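Local structure of C381 turret protein (4IND) at residues A[273-278]-A[364-369]. The protein is a structural component of the turrets of an archaeal icosahedral virus, built of three jelly-roll domains in a row, with five chains in the assembly. Sequence-based numbering, arbitrary orientation.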
ATOM      1  N   THR A 273     -14.026  27.956 -23.863  1.00 40.84           N
ATOM      2  CA  THR A 273     -14.032  28.306 -25.271  1.00 44.73           C
ATOM      3  C   THR A 273     -13.139  29.522 -25.483  1.00 47.81           C
ATOM      4  O   THR A 273     -13.045  30.395 -24.616  1.00 48.19           O
ATOM      5  CB  THR A 273     -15.461  28.600 -25.764  1.00 45.86           C
ATOM      6  OG1 THR A 273     -15.475  28.598 -27.192  1.00 60.01           O
ATOM      7  CG2 THR A 273     -15.933  29.948 -25.261  1.00 43.09           C
ATOM      8  N   GLN A 274     -12.481  29.576 -26.633  1.00 48.09           N
ATOM      9  CA  GLN A 274     -11.579  30.674 -26.924  1.00 47.89           C
ATOM     10  C   GLN A 274     -11.560  30.925 -28.417  1.00 49.94           C
ATOM     11  O   GLN A 274     -11.308  30.011 -29.195  1.00 51.90           O
ATOM     12  CB  GLN A 274     -10.173  30.329 -26.429  1.00 47.40           C
ATOM     13  CG  GLN A 274      -9.115  31.360 -26.781  1.00 54.93           C
ATOM     14  CD  GLN A 274      -9.315  32.665 -26.048  1.00 64.92           C
ATOM     15  OE1 GLN A 274      -9.559  32.679 -24.842  1.00 73.34           O
ATOM     16  NE2 GLN A 274      -9.220  33.773 -26.775  1.00 69.19           N
ATOM     17  N   SER A 275     -11.835  32.161 -28.821  1.00 52.31           N
ATOM     18  CA  SER A 275     -11.774  32.519 -30.231  1.00 52.62           C
ATOM     19  C   SER A 275     -10.452  33.169 -30.589  1.00 55.10           C
ATOM     20  O   SER A 275      -9.823  33.834 -29.762  1.00 61.68           O
ATOM     21  CB  SER A 275     -12.927  33.439 -30.617  1.00 55.59           C
ATOM     22  OG  SER A 275     -14.132  32.705 -30.709  1.00 59.70           O
ATOM     23  N   VAL A 276     -10.031  32.956 -31.830  1.00 47.65           N
ATOM     24  CA  VAL A 276      -8.800  33.546 -32.337  1.00 50.16           C
ATOM     25  C   VAL A 276      -9.059  34.032 -33.743  1.00 60.81           C
ATOM     26  O   VAL A 276      -9.575  33.291 -34.584  1.00 62.87           O
ATOM     27  CB  VAL A 276      -7.644  32.539 -32.345  1.00 50.02           C
ATOM     28  CG1 VAL A 276      -6.431  33.148 -33.019  1.00 60.57           C
ATOM     29  CG2 VAL A 276      -7.311  32.121 -30.926  1.00 42.99           C
ATOM     30  N   THR A 277      -8.719  35.289 -33.999  1.00 60.89           N
ATOM     31  CA  THR A 277      -8.915  35.864 -35.317  1.00 59.60           C
ATOM     32  C   THR A 277      -7.603  35.931 -36.071  1.00 60.63           C
ATOM     33  O   THR A 277      -6.621  36.497 -35.584  1.00 67.70           O
ATOM     34  CB  THR A 277      -9.548  37.260 -35.233  1.00 58.85           C
ATOM     35  OG1 THR A 277     -10.874  37.145 -34.705  1.00 61.13           O
ATOM     36  CG2 THR A 277      -9.619  37.893 -36.602  1.00 59.83           C
ATOM     37  N   LEU A 278      -7.593  35.346 -37.265  1.00 58.44           N
ATOM     38  CA  LEU A 278      -6.375  35.218 -38.049  1.00 58.98           C
ATOM     39  C   LEU A 278      -6.430  36.128 -39.254  1.00 65.21           C
ATOM     40  O   LEU A 278      -7.425  36.153 -39.979  1.00 65.25           O
ATOM     41  CB  LEU A 278      -6.180  33.764 -38.497  1.00 60.84           C
ATOM     42  CG  LEU A 278      -6.101  32.724 -37.374  1.00 58.34           C
ATOM     43  CD1 LEU A 278      -6.171  31.306 -37.928  1.00 44.86           C
ATOM     44  CD2 LEU A 278      -4.842  32.916 -36.539  1.00 59.44           C
ATOM     45  N   SER A 364      -9.985  38.162 -42.863  1.00 81.55           N
ATOM     46  CA  SER A 364      -9.607  37.450 -41.652  1.00 78.08           C
ATOM     47  C   SER A 364     -10.504  36.235 -41.436  1.00 74.19           C
ATOM     48  O   SER A 364     -11.634  36.196 -41.917  1.00 71.85           O
ATOM     49  CB  SER A 364      -9.669  38.385 -40.440  1.00 77.46           C
ATOM     50  OG  SER A 364     -11.002  38.788 -40.179  1.00 78.86           O
ATOM     51  N   VAL A 365      -9.980  35.241 -40.722  1.00 68.66           N
ATOM     52  CA  VAL A 365     -10.734  34.042 -40.381  1.00 62.02           C
ATOM     53  C   VAL A 365     -10.747  33.892 -38.869  1.00 61.12           C
ATOM     54  O   VAL A 365      -9.707  34.025 -38.214  1.00 52.59           O
ATOM     55  CB  VAL A 365     -10.084  32.781 -40.966  1.00 64.38           C
ATOM     56  CG1 VAL A 365     -11.012  31.583 -40.814  1.00 61.43           C
ATOM     57  CG2 VAL A 365      -9.716  32.989 -42.414  1.00 70.94           C
ATOM     58  N   THR A 366     -11.922  33.612 -38.316  1.00 60.09           N
ATOM     59  CA  THR A 366     -12.048  33.416 -36.879  1.00 59.73           C
ATOM     60  C   THR A 366     -12.348  31.954 -36.579  1.00 55.09           C
ATOM     61  O   THR A 366     -13.327  31.392 -37.071  1.00 57.87           O
ATOM     62  CB  THR A 366     -13.152  34.311 -36.267  1.00 61.53           C
ATOM     63  OG1 THR A 366     -12.780  35.689 -36.385  1.00 67.48           O
ATOM     64  CG2 THR A 366     -13.354  33.976 -34.795  1.00 52.91           C
ATOM     65  N   ILE A 367     -11.491  31.343 -35.775  1.00 47.18           N
ATOM     66  CA  ILE A 367     -11.696  29.973 -35.340  1.00 48.09           C
ATOM     67  C   ILE A 367     -11.975  29.961 -33.851  1.00 47.54           C
ATOM     68  O   ILE A 367     -11.566  30.866 -33.125  1.00 55.95           O
ATOM     69  CB  ILE A 367     -10.466  29.116 -35.620  1.00 40.81           C
ATOM     70  CG1 ILE A 367      -9.252  29.711 -34.914  1.00 49.19           C
ATOM     71  CG2 ILE A 367     -10.202  29.026 -37.116  1.00 52.11           C
ATOM     72  CD1 ILE A 367      -8.002  28.875 -35.066  1.00 51.67           C
ATOM     73  N   THR A 368     -12.675  28.934 -33.398  1.00 44.70           N
ATOM     74  CA  THR A 368     -13.031  28.839 -31.996  1.00 43.42           C
ATOM     75  C   THR A 368     -12.607  27.498 -31.450  1.00 47.28           C
ATOM     76  O   THR A 368     -13.007  26.456 -31.978  1.00 45.44           O
ATOM     77  CB  THR A 368     -14.534  29.040 -31.793  1.00 49.32           C
ATOM     78  OG1 THR A 368     -14.895  30.358 -32.227  1.00 54.09           O
ATOM     79  CG2 THR A 368     -14.904  28.876 -30.318  1.00 47.24           C
ATOM     80  N   LEU A 369     -11.781  27.539 -30.404  1.00 38.57           N
ATOM     81  CA  LEU A 369     -11.315  26.357 -29.727  1.00 38.36           C
ATOM     82  C   LEU A 369     -12.245  26.087 -28.553  1.00 41.93           C
ATOM     83  O   LEU A 369     -12.600  26.996 -27.814  1.00 38.89           O
ATOM     84  CB  LEU A 369      -9.894  26.586 -29.202  1.00 35.08           C
ATOM     85  CG  LEU A 369      -9.328  25.528 -28.261  1.00 35.49           C
ATOM     86  CD1 LEU A 369      -9.106  24.243 -29.019  1.00 34.47           C
ATOM     87  CD2 LEU A 369      -8.023  26.004 -27.598  1.00 33.55           C
TER
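Thr277 and Thr366 both turn OG1 anti to the carbonyl carbon (chi1 -66° in each), and the two hydroxyls meet across the strands, OG1 to OG1 at 2.9 Å. Ser275 and Thr368 match in the same way: their side-chain oxygens lie beside their own backbone nitrogens, and Ser275 OG reaches Thr368 OG1 at 2.9 Å. In both hydroxyl pairs either group could be the donor. The two segments are neighbouring antiparallel strands in a four-stranded sheet of the third jelly roll. They belong to the first and last strands of this domain, 266-278 and 365-377. The sheet order 1-4-2-3 puts these two strands side by side.

Three hydrogen-bonded pairs carry the backbone ladder: Gln274 with Leu369, Val276 with Ile367, and Leu278 with Val365. The hydroxyl pairs belong to the non-hydrogen-bonded positions between them. They add side-chain bonds on the solvent side of the sheet. Thr273 OG1 also makes a weak bond to Leu369 O, which already accepts a bond from Gln274 N.

The opposite face turns into the sandwich and is mostly apolar, with Gln274 the polar residue on it. Val276, Leu278, Ile367 and Leu369 are buried there. Leu278 and Val365 touch Val311, Ile367 touches Cys314 and Leu369 touches Leu316. Val311, Cys314 and Leu316 all lie on strand 311-319 of the facing sheet. Ile367 holds CG1 between its backbone N and carbonyl carbon (chi1 58°), where CG1 packs against Val276 CB at 4.1 Å. Its CD1 meets Leu278 CD1 at 4.2 Å, the two side chains crossing at a slant. The end of Gln274 leads away from strand 365-377, and NE2 donates to the carbonyl O of the next residue, Ser275, at 3.0 Å.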